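Local structure of lipid II:glycine glycyltransferase (Staphylococcus aureus, 6SNR) at residues D157-L160 against N161-E164; N333-M336 against Q337-M341. The protein probably attaches the first glycine of the pentaglycine bridge to the lysine side chain of membrane-bound lipid II, with glycyl-tRNA(Gly) as donor. All coordinates share one frame; numbering follows the deposited sequence.

Contact 1 of 2, residues D157-L160 against N161-E164; sequences DELL and NSFE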
ATOM      1  N   ASP A 157       3.017 -18.494   7.804  1.00 24.23           N
ATOM      2  CA  ASP A 157       2.918 -18.556   9.267  1.00 25.53           C
ATOM      3  C   ASP A 157       3.734 -17.482   9.949  1.00 23.82           C
ATOM      4  O   ASP A 157       3.259 -16.845  10.846  1.00 24.07           O
ATOM      5  CB  ASP A 157       3.363 -19.956   9.791  1.00 26.87           C
ATOM      6  CG  ASP A 157       2.859 -20.244  11.203  1.00 30.87           C
ATOM      7  OD1 ASP A 157       1.612 -20.359  11.363  1.00 38.62           O
ATOM      8  OD2 ASP A 157       3.678 -20.342  12.156  1.00 34.11           O
ATOM      9  N   GLU A 158       4.973 -17.241   9.514  1.00 23.86           N
ATOM     10  CA  GLU A 158       5.800 -16.194  10.104  1.00 25.60           C
ATOM     11  C   GLU A 158       5.163 -14.799   9.922  1.00 21.34           C
ATOM     12  O   GLU A 158       5.246 -13.952  10.791  1.00 23.57           O
ATOM     13  CB  GLU A 158       7.171 -16.147   9.432  1.00 28.25           C
ATOM     14  CG  GLU A 158       8.109 -17.336   9.621  1.00 33.98           C
ATOM     15  CD  GLU A 158       9.396 -17.150   8.785  1.00 39.11           C
ATOM     16  OE1 GLU A 158      10.471 -16.920   9.403  1.00 46.16           O
ATOM     17  OE2 GLU A 158       9.350 -17.171   7.514  1.00 37.34           O
ATOM     18  N   LEU A 159       4.556 -14.607   8.764  1.00 23.07           N
ATOM     19  CA  LEU A 159       3.919 -13.316   8.445  1.00 22.67           C
ATOM     20  C   LEU A 159       2.738 -13.059   9.389  1.00 21.31           C
ATOM     21  O   LEU A 159       2.666 -12.024  10.059  1.00 22.64           O
ATOM     22  CB  LEU A 159       3.480 -13.290   6.992  1.00 21.95           C
ATOM     23  CG  LEU A 159       2.771 -12.023   6.501  1.00 21.65           C
ATOM     24  CD1 LEU A 159       3.628 -10.766   6.715  1.00 22.57           C
ATOM     25  CD2 LEU A 159       2.373 -12.202   5.036  1.00 21.62           C
ATOM     26  N   LEU A 160       1.844 -14.055   9.451  1.00 22.76           N
ATOM     27  CA  LEU A 160       0.715 -13.996  10.382  1.00 22.37           C
ATOM     28  C   LEU A 160       1.185 -13.803  11.836  1.00 19.08           C
ATOM     29  O   LEU A 160       0.645 -13.006  12.565  1.00 22.81           O
ATOM     30  CB  LEU A 160      -0.168 -15.257  10.206  1.00 23.02           C
ATOM     31  CG  LEU A 160      -1.429 -15.294  11.067  1.00 27.54           C
ATOM     32  CD1 LEU A 160      -2.357 -14.129  10.841  1.00 28.81           C
ATOM     33  CD2 LEU A 160      -2.133 -16.598  10.791  1.00 27.75           C
ATOM     34  N   ASN A 161       2.206 -14.564  12.253  1.00 21.90           N
ATOM     35  CA  ASN A 161       2.786 -14.443  13.605  1.00 22.62           C
ATOM     36  C   ASN A 161       3.284 -13.040  13.980  1.00 22.40           C
ATOM     37  O   ASN A 161       3.265 -12.627  15.169  1.00 26.46           O
ATOM     38  CB  ASN A 161       3.930 -15.480  13.781  1.00 24.09           C
ATOM     39  CG  ASN A 161       3.452 -16.933  13.804  1.00 26.70           C
ATOM     40  OD1 ASN A 161       2.279 -17.226  14.053  1.00 26.33           O
ATOM     41  ND2 ASN A 161       4.373 -17.853  13.498  1.00 29.20           N
ATOM     42  N   SER A 162       3.686 -12.251  12.947  1.00 23.53           N
ATOM     43  CA  SER A 162       4.184 -10.892  13.165  1.00 23.86           C
ATOM     44  C   SER A 162       3.111  -9.888  13.536  1.00 20.77           C
ATOM     45  O   SER A 162       3.408  -8.858  14.105  1.00 21.11           O
ATOM     46  CB  SER A 162       4.977 -10.410  11.904  1.00 23.57           C
ATOM     47  OG  SER A 162       4.111 -10.042  10.837  1.00 24.85           O
ATOM     48  N   PHE A 163       1.831 -10.168  13.240  1.00 21.38           N
ATOM     49  CA  PHE A 163       0.768  -9.252  13.610  1.00 20.85           C
ATOM     50  C   PHE A 163       0.489  -9.217  15.129  1.00 21.41           C
ATOM     51  O   PHE A 163       0.862 -10.171  15.865  1.00 21.55           O
ATOM     52  CB  PHE A 163      -0.533  -9.572  12.859  1.00 19.99           C
ATOM     53  CG  PHE A 163      -0.397  -9.699  11.347  1.00 19.85           C
ATOM     54  CD1 PHE A 163       0.659  -9.125  10.618  1.00 21.07           C
ATOM     55  CD2 PHE A 163      -1.328 -10.450  10.657  1.00 18.85           C
ATOM     56  CE1 PHE A 163       0.692  -9.264   9.222  1.00 20.08           C
ATOM     57  CE2 PHE A 163      -1.279 -10.637   9.328  1.00 19.92           C
ATOM     58  CZ  PHE A 163      -0.263 -10.005   8.577  1.00 19.40           C
ATOM     59  N   GLU A 164      -0.187  -8.184  15.588  1.00 21.11           N
ATOM     60  CA  GLU A 164      -0.502  -8.086  16.990  1.00 23.07           C
ATOM     61  C   GLU A 164      -1.552  -9.171  17.286  1.00 23.81           C
ATOM     62  O   GLU A 164      -2.295  -9.610  16.415  1.00 21.32           O
ATOM     63  CB  GLU A 164      -0.811  -6.658  17.436  1.00 26.26           C
ATOM     64  CG  GLU A 164      -2.187  -6.107  17.443  1.00 34.32           C
ATOM     65  CD  GLU A 164      -3.214  -6.835  18.285  1.00 26.32           C
ATOM     66  OE1 GLU A 164      -4.110  -7.218  17.594  1.00 30.43           O
ATOM     67  OE2 GLU A 164      -3.178  -7.030  19.587  1.00 33.30           O
TER
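Asn161 N closes a regular alpha-helical turn on Asp157 O at 2.9 Å, after which the bonds shorten in span: Ser162 N reaches Leu159 O, with a weak second bond to Glu158 O, and Phe163 N takes Leu160 O. The i to i+3 bonds mark a tighter turn here. On the exposed side the carboxamide of Asn161 sits beside the carboxylate of Asp157, the two planes nearly perpendicular (86°), and ND2 gives a hydrogen bond of 2.9 Å to OD2. The amide comes from above the carboxylate plane and the bond is bent, 142° at the hydrogen. Ser162 turns its hydroxyl back along the helix: with chi1 at 76°, OG lies between its own backbone N and carbonyl carbon and donates to Leu159 O at 2.6 Å, in the carbonyl plane and on a lone pair. The same oxygen accepts Ser162 N from well above that plane, so one residue grips it twice. The buried Phe163 ring tucks under this last turn. Leu159 O and Leu160 CA lie over one ring face, the latter a CH-pi contact 4.3 Å from the centroid, while Leu160 CD1 packs on CD2 of the phenylalanine at 3.8 Å. Leu159 CD1 approaches CE1 of the same ring. Glu164 then N-caps the next helix, its OE1 bonded to Asn167 N. Trp377 meets Phe163 edge-to-face, Leu160 packs on Val171 of helix 165-177, and Leu159 and Phe163 rest on Tyr338 and Met341 of helix 332-347.

Contact 2 of 2, residues N333-M336 against Q337-M341; sequences NHHM and QYTMM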
ATOM      1  N   ASN A 333     -11.755  -6.620   5.178  1.00 21.54           N
ATOM      2  CA  ASN A 333     -10.477  -5.857   5.143  1.00 21.08           C
ATOM      3  C   ASN A 333      -9.312  -6.683   5.665  1.00 21.66           C
ATOM      4  O   ASN A 333      -8.203  -6.603   5.154  1.00 19.80           O
ATOM      5  CB  ASN A 333     -10.597  -4.560   5.947  1.00 23.27           C
ATOM      6  CG  ASN A 333     -11.624  -3.595   5.348  1.00 28.65           C
ATOM      7  OD1 ASN A 333     -12.531  -3.117   6.021  1.00 36.42           O
ATOM      8  ND2 ASN A 333     -11.471  -3.307   4.083  1.00 28.45           N
ATOM      9  N   HIS A 334      -9.551  -7.527   6.671  1.00 19.21           N
ATOM     10  CA  HIS A 334      -8.480  -8.369   7.215  1.00 18.20           C
ATOM     11  C   HIS A 334      -8.071  -9.461   6.252  1.00 18.40           C
ATOM     12  O   HIS A 334      -6.868  -9.753   6.098  1.00 19.47           O
ATOM     13  CB  HIS A 334      -8.947  -9.019   8.547  1.00 18.91           C
ATOM     14  CG  HIS A 334      -9.239  -8.027   9.617  1.00 19.11           C
ATOM     15  ND1 HIS A 334     -10.389  -7.269   9.635  1.00 21.50           N
ATOM     16  CD2 HIS A 334      -8.527  -7.644  10.697  1.00 21.09           C
ATOM     17  CE1 HIS A 334     -10.371  -6.477  10.687  1.00 21.83           C
ATOM     18  NE2 HIS A 334      -9.250  -6.693  11.348  1.00 22.74           N
ATOM     19  N   HIS A 335      -9.056 -10.035   5.552  1.00 18.40           N
ATOM     20  CA  HIS A 335      -8.790 -11.001   4.509  1.00 17.58           C
ATOM     21  C   HIS A 335      -7.976 -10.361   3.372  1.00 19.33           C
ATOM     22  O   HIS A 335      -6.932 -10.888   2.956  1.00 18.55           O
ATOM     23  CB  HIS A 335     -10.117 -11.567   3.970  1.00 18.73           C
ATOM     24  CG  HIS A 335      -9.955 -12.843   3.232  1.00 20.29           C
ATOM     25  ND1 HIS A 335     -11.002 -13.477   2.580  1.00 21.38           N
ATOM     26  CD2 HIS A 335      -8.862 -13.589   2.993  1.00 21.12           C
ATOM     27  CE1 HIS A 335     -10.549 -14.549   1.973  1.00 23.27           C
ATOM     28  NE2 HIS A 335      -9.257 -14.650   2.218  1.00 22.70           N
ATOM     29  N   MET A 336      -8.464  -9.184   2.967  1.00 19.02           N
ATOM     30  CA  MET A 336      -7.807  -8.362   1.922  1.00 19.59           C
ATOM     31  C   MET A 336      -6.337  -8.048   2.216  1.00 18.41           C
ATOM     32  O   MET A 336      -5.450  -8.346   1.365  1.00 18.47           O
ATOM     33  CB  MET A 336      -8.560  -7.043   1.707  1.00 19.63           C
ATOM     34  CG  MET A 336      -8.315  -6.449   0.324  1.00 21.09           C
ATOM     35  SD  MET A 336      -9.376  -5.008   0.097  1.00 22.41           S
ATOM     36  CE  MET A 336      -8.928  -3.875   1.361  1.00 23.48           C
ATOM     37  N   GLN A 337      -6.075  -7.554   3.414  1.00 17.21           N
ATOM     38  CA  GLN A 337      -4.677  -7.177   3.798  1.00 17.17           C
ATOM     39  C   GLN A 337      -3.728  -8.356   3.725  1.00 18.83           C
ATOM     40  O   GLN A 337      -2.656  -8.276   3.119  1.00 19.16           O
ATOM     41  CB  GLN A 337      -4.583  -6.557   5.174  1.00 18.52           C
ATOM     42  CG  GLN A 337      -5.151  -5.157   5.262  1.00 19.29           C
ATOM     43  CD  GLN A 337      -4.372  -4.143   4.422  1.00 20.60           C
ATOM     44  OE1 GLN A 337      -3.207  -4.376   4.060  1.00 19.89           O
ATOM     45  NE2 GLN A 337      -5.005  -2.995   4.157  1.00 21.59           N
ATOM     46  N   TYR A 338      -4.087  -9.469   4.357  1.00 17.35           N
ATOM     47  CA  TYR A 338      -3.191 -10.603   4.393  1.00 17.33           C
ATOM     48  C   TYR A 338      -2.953 -11.175   2.988  1.00 17.82           C
ATOM     49  O   TYR A 338      -1.840 -11.552   2.645  1.00 19.05           O
ATOM     50  CB  TYR A 338      -3.795 -11.663   5.362  1.00 19.41           C
ATOM     51  CG  TYR A 338      -2.955 -12.914   5.573  1.00 20.54           C
ATOM     52  CD1 TYR A 338      -1.666 -12.835   6.076  1.00 20.99           C
ATOM     53  CD2 TYR A 338      -3.488 -14.188   5.363  1.00 23.40           C
ATOM     54  CE1 TYR A 338      -0.894 -13.968   6.335  1.00 23.61           C
ATOM     55  CE2 TYR A 338      -2.722 -15.335   5.626  1.00 24.87           C
ATOM     56  CZ  TYR A 338      -1.430 -15.207   6.105  1.00 24.22           C
ATOM     57  OH  TYR A 338      -0.645 -16.318   6.380  1.00 25.18           O
ATOM     58  N   THR A 339      -4.021 -11.266   2.180  1.00 17.98           N
ATOM     59  CA  THR A 339      -3.930 -11.726   0.786  1.00 17.96           C
ATOM     60  C   THR A 339      -2.961 -10.831  -0.030  1.00 18.62           C
ATOM     61  O   THR A 339      -2.134 -11.356  -0.788  1.00 19.18           O
ATOM     62  CB  THR A 339      -5.307 -11.796   0.121  1.00 20.86           C
ATOM     63  OG1 THR A 339      -6.140 -12.703   0.877  1.00 22.63           O
ATOM     64  CG2 THR A 339      -5.166 -12.326  -1.245  1.00 22.23           C
ATOM     65  N   MET A 340      -3.065  -9.522   0.182  1.00 19.03           N
ATOM     66  CA  MET A 340      -2.260  -8.559  -0.596  1.00 18.50           C
ATOM     67  C   MET A 340      -0.801  -8.649  -0.199  1.00 18.39           C
ATOM     68  O   MET A 340       0.090  -8.560  -1.065  1.00 18.62           O
ATOM     69  CB  MET A 340      -2.785  -7.110  -0.471  1.00 18.06           C
ATOM     70  CG  MET A 340      -4.089  -6.901  -1.236  1.00 18.19           C
ATOM     71  SD  MET A 340      -4.634  -5.194  -1.292  1.00 21.45           S
ATOM     72  CE  MET A 340      -4.788  -4.829   0.424  1.00 19.70           C
ATOM     73  N   MET A 341      -0.534  -8.884   1.077  1.00 17.65           N
ATOM     74  CA  MET A 341       0.837  -9.056   1.527  1.00 17.86           C
ATOM     75  C   MET A 341       1.433 -10.282   0.887  1.00 18.71           C
ATOM     76  O   MET A 341       2.568 -10.259   0.416  1.00 19.31           O
ATOM     77  CB  MET A 341       0.920  -9.145   3.024  1.00 17.98           C
ATOM     78  CG  MET A 341       0.651  -7.845   3.757  1.00 17.90           C
ATOM     79  SD  MET A 341       0.638  -8.183   5.545  1.00 19.73           S
ATOM     80  CE  MET A 341       0.239  -6.567   6.207  1.00 19.45           C
TER
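Thr339 OG1 folds back on the preceding turn and donates to His335 O at 2.9 Å. It approaches from above the carbonyl plane, 42° out of it, while Thr339 N bonds to the same oxygen at 3.0 Å; one carbonyl therefore holds both donors of a single residue. A chi1 of -59° sets OG1 beside its own backbone N, where this return is possible, and also brings it 3.6 Å from His335 CD2. The imidazole is fixed by ND1, bonded to Thr179 OG1. On the adjoining face of the helix Met336 and Met340, a turn apart, lie side by side and point the same way, Met340 CE against Met336 CG at 3.9 Å; both thioethers bend at the last torsion and pack on Ala307 of strand 302-312. Gln337 lays CG against Asn333 O at 3.4 Å and sends OE1 to Tyr352 OH. Tyr338 OH bonds to Asp156 O, just ahead of segment 157-160. With Met340 N on Met336 O, i to i+4 bonds run unbroken from Asn333 to Met341 in this helix, which is the crossover of the beta-alpha-beta unit formed by strand 315-323, helix 332-347 and strand 351-356.

In the fold
Contact 1 comes first along the chain, in helix 156-162 and the residues just after it, and contact 2 follows far later, in helix 332-347; their centres are nevertheless only 13 Å apart. The two meet directly: Phe163 CZ lies 3.7 Å from Met341 SD, and Leu159 CD2 is 3.9 Å from Tyr338 CE1. Helix 332-347 carries contact 1 against Tyr338 and Met341, while its Met336 and Met340 pack on strand 302-312 of a mixed sheet. Strand 146-151, just before contact 1, belongs to that same sheet, next to strand 351-356. That packing brings contact 1 onto the helix of the beta-alpha-beta unit, about 170 residues later in the chain.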